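Local atomic coordinates of putative mandelate racemase/muconate lactonizing enzyme (PDB entry 3DDM), a protein that is of unknown function but belongs to the enolase superfamily, with an N-terminal capping domain and a TIM-barrel domain. Residues A13-H18 with R71-V76; V41-E46 with A118-A123; V19-V24 with G65-A70. The protein carries 1 engineered substitution. All blocks are in the same frame, centred on the assembly; numbering follows the deposited sequence.

All three contacts lie in the N-terminal domain, where helices pack on a three-stranded antiparallel sheet. Contacts 1 and 3 use the same two elements, outer strand 14-23 and helix 65-81, with their centres about 14 Å apart. Contact 3 is nested inside the loop closed by contact 1, because strand and helix run nearly antiparallel. Contact 2 joins the next strand, 37-46, to helix 110-131; its centre is about 9 Å from that of contact 1 and about 15 Å from that of contact 3. Along the chain the segments come as 13-18, 19-24, 41-46, 65-70, 71-76 and 118-123, so contact 2 crosses both others; in space, helices 65-81 and 110-131 pack on neighbouring strands of one sheet.

Contact 1: A13-H18 with R71-V76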
loop_
_atom_site.group_PDB
_atom_site.type_symbol
_atom_site.label_atom_id
_atom_site.label_comp_id
_atom_site.label_asym_id
_atom_site.label_seq_id
_atom_site.Cartn_x
_atom_site.Cartn_y
_atom_site.Cartn_z
ATOM N N ALA A 13 23.464 9.846 9.689
ATOM C CA ALA A 13 23.391 11.214 10.181
ATOM C C ALA A 13 22.481 12.082 9.328
ATOM O O ALA A 13 21.765 12.944 9.839
ATOM C CB ALA A 13 24.777 11.817 10.226
ATOM N N ARG A 14 22.522 11.862 8.020
ATOM C CA ARG A 14 21.706 12.619 7.086
ATOM C C ARG A 14 21.221 11.643 6.033
ATOM O O ARG A 14 21.993 10.822 5.548
ATOM C CB ARG A 14 22.537 13.737 6.450
ATOM C CG ARG A 14 21.836 14.510 5.340
ATOM C CD ARG A 14 22.680 15.708 4.883
ATOM N NE ARG A 14 22.738 15.837 3.425
ATOM C CZ ARG A 14 23.391 14.998 2.618
ATOM N NH1 ARG A 14 24.054 13.959 3.117
ATOM N NH2 ARG A 14 23.374 15.190 1.302
ATOM N N VAL A 15 19.937 11.717 5.699
ATOM C CA VAL A 15 19.348 10.820 4.705
ATOM C C VAL A 15 18.492 11.615 3.728
ATOM O O VAL A 15 17.456 12.160 4.105
ATOM C CB VAL A 15 18.465 9.752 5.382
ATOM C CG1 VAL A 15 17.871 8.834 4.336
ATOM C CG2 VAL A 15 19.278 8.963 6.391
ATOM N N ARG A 16 18.916 11.683 2.471
ATOM C CA ARG A 16 18.157 12.440 1.479
ATOM C C ARG A 16 17.689 11.593 0.309
ATOM O O ARG A 16 18.340 10.617 -0.072
ATOM C CB ARG A 16 18.989 13.616 0.955
ATOM C CG ARG A 16 19.572 14.478 2.058
ATOM C CD ARG A 16 20.159 15.789 1.536
ATOM N NE ARG A 16 19.125 16.698 1.037
ATOM C CZ ARG A 16 19.313 17.997 0.803
ATOM N NH1 ARG A 16 20.504 18.555 1.023
ATOM N NH2 ARG A 16 18.305 18.739 0.350
ATOM N N ALA A 17 16.549 11.976 -0.255
ATOM C CA ALA A 17 15.980 11.273 -1.394
ATOM C C ALA A 17 15.852 12.247 -2.553
ATOM O O ALA A 17 15.421 13.380 -2.367
ATOM C CB ALA A 17 14.619 10.714 -1.033
ATOM N N HIS A 18 16.242 11.812 -3.747
ATOM C CA HIS A 18 16.150 12.667 -4.921
ATOM C C HIS A 18 15.292 11.987 -5.960
ATOM O O HIS A 18 15.486 10.807 -6.261
ATOM C CB HIS A 18 17.534 12.934 -5.506
ATOM C CG HIS A 18 18.543 13.341 -4.483
ATOM N ND1 HIS A 18 19.394 12.439 -3.882
ATOM C CD2 HIS A 18 18.788 14.538 -3.902
ATOM C CE1 HIS A 18 20.121 13.061 -2.973
ATOM N NE2 HIS A 18 19.772 14.335 -2.963
ATOM N N ARG A 71 9.233 10.989 -0.138
ATOM C CA ARG A 71 8.739 11.626 1.080
ATOM C C ARG A 71 8.813 10.645 2.241
ATOM O O ARG A 71 9.241 11.005 3.338
ATOM C CB ARG A 71 7.292 12.105 0.921
ATOM C CG ARG A 71 7.122 13.368 0.091
ATOM C CD ARG A 71 7.928 14.539 0.673
ATOM N NE ARG A 71 7.295 15.205 1.822
ATOM C CZ ARG A 71 7.921 16.059 2.638
ATOM N NH1 ARG A 71 9.207 16.358 2.445
ATOM N NH2 ARG A 71 7.260 16.626 3.641
ATOM N N LEU A 72 8.393 9.404 2.004
ATOM C CA LEU A 72 8.436 8.388 3.051
ATOM C C LEU A 72 9.839 8.246 3.618
ATOM O O LEU A 72 10.017 8.150 4.839
ATOM C CB LEU A 72 7.976 7.026 2.517
ATOM C CG LEU A 72 6.464 6.814 2.397
ATOM C CD1 LEU A 72 6.190 5.405 1.906
ATOM C CD2 LEU A 72 5.799 7.049 3.743
ATOM N N VAL A 73 10.830 8.232 2.727
ATOM C CA VAL A 73 12.222 8.095 3.135
ATOM C C VAL A 73 12.682 9.255 4.014
ATOM O O VAL A 73 13.324 9.044 5.045
ATOM C CB VAL A 73 13.156 7.985 1.905
ATOM C CG1 VAL A 73 14.621 8.113 2.329
ATOM C CG2 VAL A 73 12.931 6.660 1.219
ATOM N N GLU A 74 12.340 10.477 3.617
ATOM C CA GLU A 74 12.748 11.651 4.380
ATOM C C GLU A 74 11.892 11.965 5.616
ATOM O O GLU A 74 12.419 12.419 6.625
ATOM C CB GLU A 74 12.818 12.879 3.457
ATOM C CG GLU A 74 13.832 12.730 2.316
ATOM C CD GLU A 74 13.979 13.984 1.444
ATOM O OE1 GLU A 74 12.944 14.546 1.013
ATOM O OE2 GLU A 74 15.133 14.399 1.175
ATOM N N THR A 75 10.588 11.713 5.563
ATOM C CA THR A 75 9.731 12.022 6.711
ATOM C C THR A 75 9.464 10.884 7.697
ATOM O O THR A 75 9.099 11.140 8.840
ATOM C CB THR A 75 8.351 12.572 6.265
ATOM O OG1 THR A 75 7.589 11.524 5.657
ATOM C CG2 THR A 75 8.520 13.702 5.260
ATOM N N VAL A 76 9.648 9.637 7.281
ATOM C CA VAL A 76 9.375 8.517 8.175
ATOM C C VAL A 76 10.566 7.628 8.514
ATOM O O VAL A 76 10.814 7.330 9.683
ATOM C CB VAL A 76 8.248 7.642 7.598
ATOM C CG1 VAL A 76 8.162 6.312 8.338
ATOM C CG2 VAL A 76 6.936 8.395 7.687
#
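Ala17 on the edge strand and Glu74 on helix 71-76 meet through a backbone N-H and a carboxylate. The strand and helix segments run close to antiparallel, at 159°, with their axes 7.5 Å apart. The tightly packed part is apolar. Val73 points at the strand and sets its CG1 3.9 Å from CG1 of Val15, the two valine side chains crossing at about a right angle. The same Val73 CG1 lies 4.3 Å from CB of Ala17. Val43 of the neighbouring strand, together with Ala116 and Leu120 of helix 110-131, packs around Val73 and closes this side. Next to it, the aliphatic part of Glu74 takes over, its CG lying 4.0 Å from Ala17 CB. The Glu74 chain is extended beyond CG, carrying the carboxylate across to the strand. There OE2 accepts the Ala17 N-H at 3.1 Å, a nearly straight bond (172°) that arrives from above the carboxylate plane. The other side is looser, with Arg16 exposed to solvent. Arg16 touches Glu74 with little more than its CA and CB, and its NE stays 4.6 Å from Glu74 OE2, too far for a bond. Arg71 turns from the strand, and CG2 of Thr75 lies over the centre of one face of its guanidinium. Both residues pack on Cys64 of the second subunit. Backbone bonds of Arg16 and His18 tie the strand to strand 37-46, whereas Ala17 directs its N-H outward, where the carboxylate meets it. Glu74 therefore does two jobs: its methylene covers Ala17, and its oxygen satisfies a backbone donor on a strand that is outermost within this chain. That bond, with the arginine charge nearby, would favour an ionised carboxylate.

Contact 2: V41-E46 with A118-A123; sequences VLVEVE and AGLDIA
Val43 and Val45 of strand 41-46 press against Leu120 and Ala123 in the alpha+beta capping domain of the enolase superfamily, joining the middle strand of its three-stranded sheet to helix 110-131. The segment axes are 7.9 Å apart and inclined at 49°. Apolar contacts carry the packing. Val45 CG2 touches two helix residues, 3.5 Å from CD2 of Leu120 and 3.9 Å from CB of Ala123. Val45 and Leu120 cross at about a right angle; CG of Leu120 stands anti to its carbonyl carbon (chi1 -78°), and CD2 is the branch that touches the strand. The same CD2 comes within 4.3 Å of Val43 CB. Val15 of the outer strand and Leu77 and Leu81 of helix 65-81 also pack on Leu120, so the joint is buried. No hydrogen bond links the two segments: the strand spends its backbone bonds on its neighbours, Val43 with Gly55 and Glu44 with Arg16. The remaining contacts set side chain against backbone. Ala123 CB lies 4.1 Å from Val43 O, and Val43 CG2 rests 3.5 Å from Gly119 O, an oxygen that already accepts the N-H of Ala123.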
loop_
_atom_site.group_PDB
_atom_site.type_symbol
_atom_site.label_atom_id
_atom_site.label_comp_id
_atom_site.label_asym_id
_atom_site.label_seq_id
_atom_site.Cartn_x
_atom_site.Cartn_y
_atom_site.Cartn_z
ATOM N N VAL A 41 13.999 7.168 -7.920
ATOM C CA VAL A 41 14.214 7.753 -6.601
ATOM C C VAL A 41 15.529 7.201 -6.080
ATOM O O VAL A 41 15.639 6.014 -5.774
ATOM C CB VAL A 41 13.092 7.398 -5.601
ATOM C CG1 VAL A 41 13.411 7.989 -4.241
ATOM C CG2 VAL A 41 11.772 7.943 -6.082
ATOM N N LEU A 42 16.536 8.063 -6.016
ATOM C CA LEU A 42 17.848 7.662 -5.525
ATOM C C LEU A 42 17.984 8.156 -4.090
ATOM O O LEU A 42 17.534 9.254 -3.752
ATOM C CB LEU A 42 18.952 8.257 -6.407
ATOM C CG LEU A 42 18.881 7.950 -7.916
ATOM C CD1 LEU A 42 20.081 8.580 -8.629
ATOM C CD2 LEU A 42 18.855 6.443 -8.150
ATOM N N VAL A 43 18.578 7.340 -3.233
ATOM C CA VAL A 43 18.753 7.744 -1.844
ATOM C C VAL A 43 20.215 7.707 -1.458
ATOM O O VAL A 43 20.968 6.840 -1.918
ATOM C CB VAL A 43 17.943 6.846 -0.882
ATOM C CG1 VAL A 43 16.462 7.172 -1.004
ATOM C CG2 VAL A 43 18.181 5.382 -1.213
ATOM N N GLU A 44 20.618 8.675 -0.639
ATOM C CA GLU A 44 21.995 8.747 -0.176
ATOM C C GLU A 44 22.011 8.873 1.328
ATOM O O GLU A 44 21.421 9.790 1.881
ATOM C CB GLU A 44 22.729 9.940 -0.795
ATOM C CG GLU A 44 22.132 11.298 -0.469
ATOM C CD GLU A 44 23.031 12.451 -0.902
ATOM O OE1 GLU A 44 24.227 12.450 -0.546
ATOM O OE2 GLU A 44 22.541 13.369 -1.588
ATOM N N VAL A 45 22.662 7.929 1.990
ATOM C CA VAL A 45 22.767 7.966 3.437
ATOM C C VAL A 45 24.166 8.410 3.833
ATOM O O VAL A 45 25.148 7.762 3.473
ATOM C CB VAL A 45 22.526 6.591 4.062
ATOM C CG1 VAL A 45 22.754 6.678 5.573
ATOM C CG2 VAL A 45 21.111 6.114 3.746
ATOM N N GLU A 46 24.261 9.519 4.561
ATOM C CA GLU A 46 25.557 10.006 5.004
ATOM C C GLU A 46 25.873 9.517 6.411
ATOM O O GLU A 46 25.061 9.621 7.331
ATOM C CB GLU A 46 25.628 11.529 4.987
ATOM C CG GLU A 46 27.057 12.024 5.151
ATOM C CD GLU A 46 27.151 13.524 5.283
ATOM O OE1 GLU A 46 26.523 14.229 4.463
ATOM O OE2 GLU A 46 27.860 13.999 6.201
ATOM N N ALA A 118 13.933 -0.925 1.378
ATOM C CA ALA A 118 14.897 -1.645 0.540
ATOM C C ALA A 118 15.945 -0.683 -0.045
ATOM O O ALA A 118 17.139 -0.984 -0.053
ATOM C CB ALA A 118 14.167 -2.387 -0.587
ATOM N N GLY A 119 15.497 0.469 -0.537
ATOM C CA GLY A 119 16.426 1.438 -1.083
ATOM C C GLY A 119 17.455 1.892 -0.053
ATOM O O GLY A 119 18.642 2.043 -0.377
ATOM N N LEU A 120 17.015 2.119 1.185
ATOM C CA LEU A 120 17.922 2.549 2.248
ATOM C C LEU A 120 18.889 1.446 2.666
ATOM O O LEU A 120 20.002 1.737 3.124
ATOM C CB LEU A 120 17.137 3.040 3.464
ATOM C CG LEU A 120 16.574 4.455 3.305
ATOM C CD1 LEU A 120 15.725 4.838 4.509
ATOM C CD2 LEU A 120 17.731 5.422 3.139
ATOM N N ASP A 121 18.489 0.182 2.512
ATOM C CA ASP A 121 19.389 -0.908 2.875
ATOM C C ASP A 121 20.507 -0.993 1.836
ATOM O O ASP A 121 21.677 -1.218 2.169
ATOM C CB ASP A 121 18.652 -2.248 2.945
ATOM C CG ASP A 121 19.517 -3.351 3.554
ATOM O OD1 ASP A 121 20.057 -4.191 2.787
ATOM O OD2 ASP A 121 19.667 -3.356 4.805
ATOM N N ILE A 122 20.135 -0.812 0.572
ATOM C CA ILE A 122 21.097 -0.848 -0.519
ATOM C C ILE A 122 22.169 0.226 -0.291
ATOM O O ILE A 122 23.341 0.008 -0.581
ATOM C CB ILE A 122 20.402 -0.601 -1.886
ATOM C CG1 ILE A 122 19.561 -1.821 -2.278
ATOM C CG2 ILE A 122 21.437 -0.266 -2.941
ATOM C CD1 ILE A 122 18.750 -1.633 -3.548
ATOM N N ALA A 123 21.762 1.372 0.241
ATOM C CA ALA A 123 22.690 2.461 0.500
ATOM C C ALA A 123 23.579 2.204 1.721
ATOM O O ALA A 123 24.756 2.568 1.724
ATOM C CB ALA A 123 21.918 3.770 0.678
#

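Contact 3: V19-V24 with G65-A70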
loop_
_atom_site.group_PDB
_atom_site.type_symbol
_atom_site.label_atom_id
_atom_site.label_comp_id
_atom_site.label_asym_id
_atom_site.label_seq_id
_atom_site.Cartn_x
_atom_site.Cartn_y
_atom_site.Cartn_z
ATOM N N VAL A 19 14.341 12.733 -6.508
ATOM C CA VAL A 19 13.452 12.189 -7.520
ATOM C C VAL A 19 13.822 12.712 -8.901
ATOM O O VAL A 19 14.223 13.860 -9.054
ATOM C CB VAL A 19 11.987 12.559 -7.234
ATOM C CG1 VAL A 19 11.082 11.897 -8.258
ATOM C CG2 VAL A 19 11.610 12.144 -5.819
ATOM N N PHE A 20 13.695 11.848 -9.902
ATOM C CA PHE A 20 13.999 12.196 -11.281
ATOM C C PHE A 20 12.926 11.629 -12.176
ATOM O O PHE A 20 12.410 10.540 -11.921
ATOM C CB PHE A 20 15.349 11.627 -11.704
ATOM C CG PHE A 20 16.497 12.204 -10.956
ATOM C CD1 PHE A 20 16.976 11.587 -9.808
ATOM C CD2 PHE A 20 17.072 13.397 -11.367
ATOM C CE1 PHE A 20 18.017 12.151 -9.075
ATOM C CE2 PHE A 20 18.111 13.971 -10.643
ATOM C CZ PHE A 20 18.584 13.346 -9.493
ATOM N N ARG A 21 12.574 12.378 -13.211
ATOM C CA ARG A 21 11.569 11.925 -14.153
ATOM C C ARG A 21 12.063 12.309 -15.531
ATOM O O ARG A 21 12.063 13.480 -15.902
ATOM C CB ARG A 21 10.208 12.568 -13.858
ATOM C CG ARG A 21 9.813 12.507 -12.388
ATOM C CD ARG A 21 8.316 12.685 -12.175
ATOM N NE ARG A 21 7.593 11.514 -12.651
ATOM C CZ ARG A 21 6.807 10.748 -11.900
ATOM N NH1 ARG A 21 6.613 11.016 -10.615
ATOM N NH2 ARG A 21 6.232 9.690 -12.443
ATOM N N TYR A 22 12.521 11.309 -16.274
ATOM C CA TYR A 22 13.020 11.527 -17.619
ATOM C C TYR A 22 11.863 11.432 -18.600
ATOM O O TYR A 22 11.250 10.372 -18.742
ATOM C CB TYR A 22 14.061 10.479 -17.984
ATOM C CG TYR A 22 14.752 10.819 -19.273
ATOM C CD1 TYR A 22 15.826 11.710 -19.294
ATOM C CD2 TYR A 22 14.301 10.297 -20.485
ATOM C CE1 TYR A 22 16.434 12.074 -20.487
ATOM C CE2 TYR A 22 14.899 10.656 -21.687
ATOM C CZ TYR A 22 15.966 11.543 -21.678
ATOM O OH TYR A 22 16.573 11.884 -22.862
ATOM N N PRO A 23 11.547 12.539 -19.291
ATOM C CA PRO A 23 10.447 12.551 -20.260
ATOM C C PRO A 23 10.790 11.767 -21.519
ATOM O O PRO A 23 11.828 11.987 -22.138
ATOM C CB PRO A 23 10.231 14.043 -20.522
ATOM C CG PRO A 23 11.602 14.608 -20.386
ATOM C CD PRO A 23 12.158 13.878 -19.168
ATOM N N VAL A 24 9.912 10.842 -21.882
ATOM C CA VAL A 24 10.116 10.007 -23.052
ATOM C C VAL A 24 9.229 10.462 -24.209
ATOM O O VAL A 24 9.700 10.632 -25.336
ATOM C CB VAL A 24 9.805 8.540 -22.714
ATOM C CG1 VAL A 24 8.387 8.432 -22.215
ATOM C CG2 VAL A 24 10.010 7.658 -23.940
ATOM N N GLY A 65 3.751 7.406 -8.225
ATOM C CA GLY A 65 4.297 7.000 -6.939
ATOM C C GLY A 65 5.679 7.407 -6.460
ATOM O O GLY A 65 5.965 7.228 -5.284
ATOM N N ALA A 66 6.526 7.960 -7.326
ATOM C CA ALA A 66 7.899 8.327 -6.940
ATOM C C ALA A 66 8.053 9.374 -5.835
ATOM O O ALA A 66 8.852 9.200 -4.920
ATOM C CB ALA A 66 8.688 8.762 -8.173
ATOM N N GLU A 67 7.299 10.462 -5.918
ATOM C CA GLU A 67 7.382 11.519 -4.912
ATOM C C GLU A 67 6.998 11.009 -3.516
ATOM O O GLU A 67 7.675 11.287 -2.520
ATOM C CB GLU A 67 6.469 12.687 -5.302
ATOM C CG GLU A 67 6.935 13.537 -6.499
ATOM C CD GLU A 67 6.849 12.826 -7.847
ATOM O OE1 GLU A 67 6.130 11.802 -7.936
ATOM O OE2 GLU A 67 7.484 13.301 -8.825
ATOM N N HIS A 68 5.907 10.256 -3.449
ATOM C CA HIS A 68 5.444 9.724 -2.179
ATOM C C HIS A 68 6.532 8.885 -1.507
ATOM O O HIS A 68 6.750 8.969 -0.296
ATOM C CB HIS A 68 4.194 8.865 -2.400
ATOM C CG HIS A 68 3.628 8.295 -1.139
ATOM N ND1 HIS A 68 3.208 9.086 -0.089
ATOM C CD2 HIS A 68 3.446 7.014 -0.743
ATOM C CE1 HIS A 68 2.793 8.315 0.900
ATOM N NE2 HIS A 68 2.927 7.054 0.530
ATOM N N ARG A 69 7.214 8.071 -2.305
ATOM C CA ARG A 69 8.253 7.203 -1.790
ATOM C C ARG A 69 9.444 7.981 -1.265
ATOM O O ARG A 69 10.016 7.628 -0.235
ATOM C CB ARG A 69 8.658 6.212 -2.871
ATOM C CG ARG A 69 7.564 5.186 -3.123
ATOM C CD ARG A 69 7.753 4.423 -4.424
ATOM N NE ARG A 69 6.893 3.247 -4.454
ATOM C CZ ARG A 69 5.567 3.286 -4.420
ATOM N NH1 ARG A 69 4.928 4.450 -4.362
ATOM N NH2 ARG A 69 4.876 2.156 -4.422
ATOM N N ALA A 70 9.810 9.051 -1.962
ATOM C CA ALA A 70 10.918 9.883 -1.519
ATOM C C ALA A 70 10.493 10.565 -0.221
ATOM O O ALA A 70 11.292 10.689 0.701
ATOM C CB ALA A 70 11.261 10.911 -2.578
#
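Arg21 and Glu67 form a salt bridge at one end of the contact, their side chains crossing at about a right angle while the guanidinium and carboxylate planes are nearly coplanar. One nitrogen does the gripping: NH1 of Arg21 sits 2.8 Å from OE1 of Glu67 and 3.0 Å from OE2, so both oxygens of the acid are turned to the edge of the guanidinium. In this salt bridge the bond to OE2 is fairly straight, at 160°, and uses the syn lone pair. The Glu67 chain bends at chi2 (70°), which places CD on the strand side. Asp37, on the adjacent strand, takes Arg21 NE, so the guanidinium bridges two acids and is probably held in a fixed rotation. Inward from the ion pair the contact turns apolar. Val19 points at the helix and divides its methyls between successive turns: CG1 lies 3.9 Å from CB of Ala66, and CG2 lies 3.5 Å from CB of Ala70. Val19 also crosses Glu67 at about a right angle, CG1 beside OE2. The Ala66 methyl meets Arg21 as well, 3.9 Å from its NH1. Val41 of the neighbouring strand touches both alanines and extends this apolar surface. Away from the strand, NH1 of Arg69 bonds back to Gly65 O at 3.1 Å; its NH2 reaches Glu109 of the second subunit, and His68 stacks on His68 of that subunit. The helix thus packs on the sheet along one side and faces the partner chain with another. A helix laid nearly antiparallel (167°) on the edge strand of a three-stranded antiparallel sheet fits the N-terminal capping domain of the enolase superfamily.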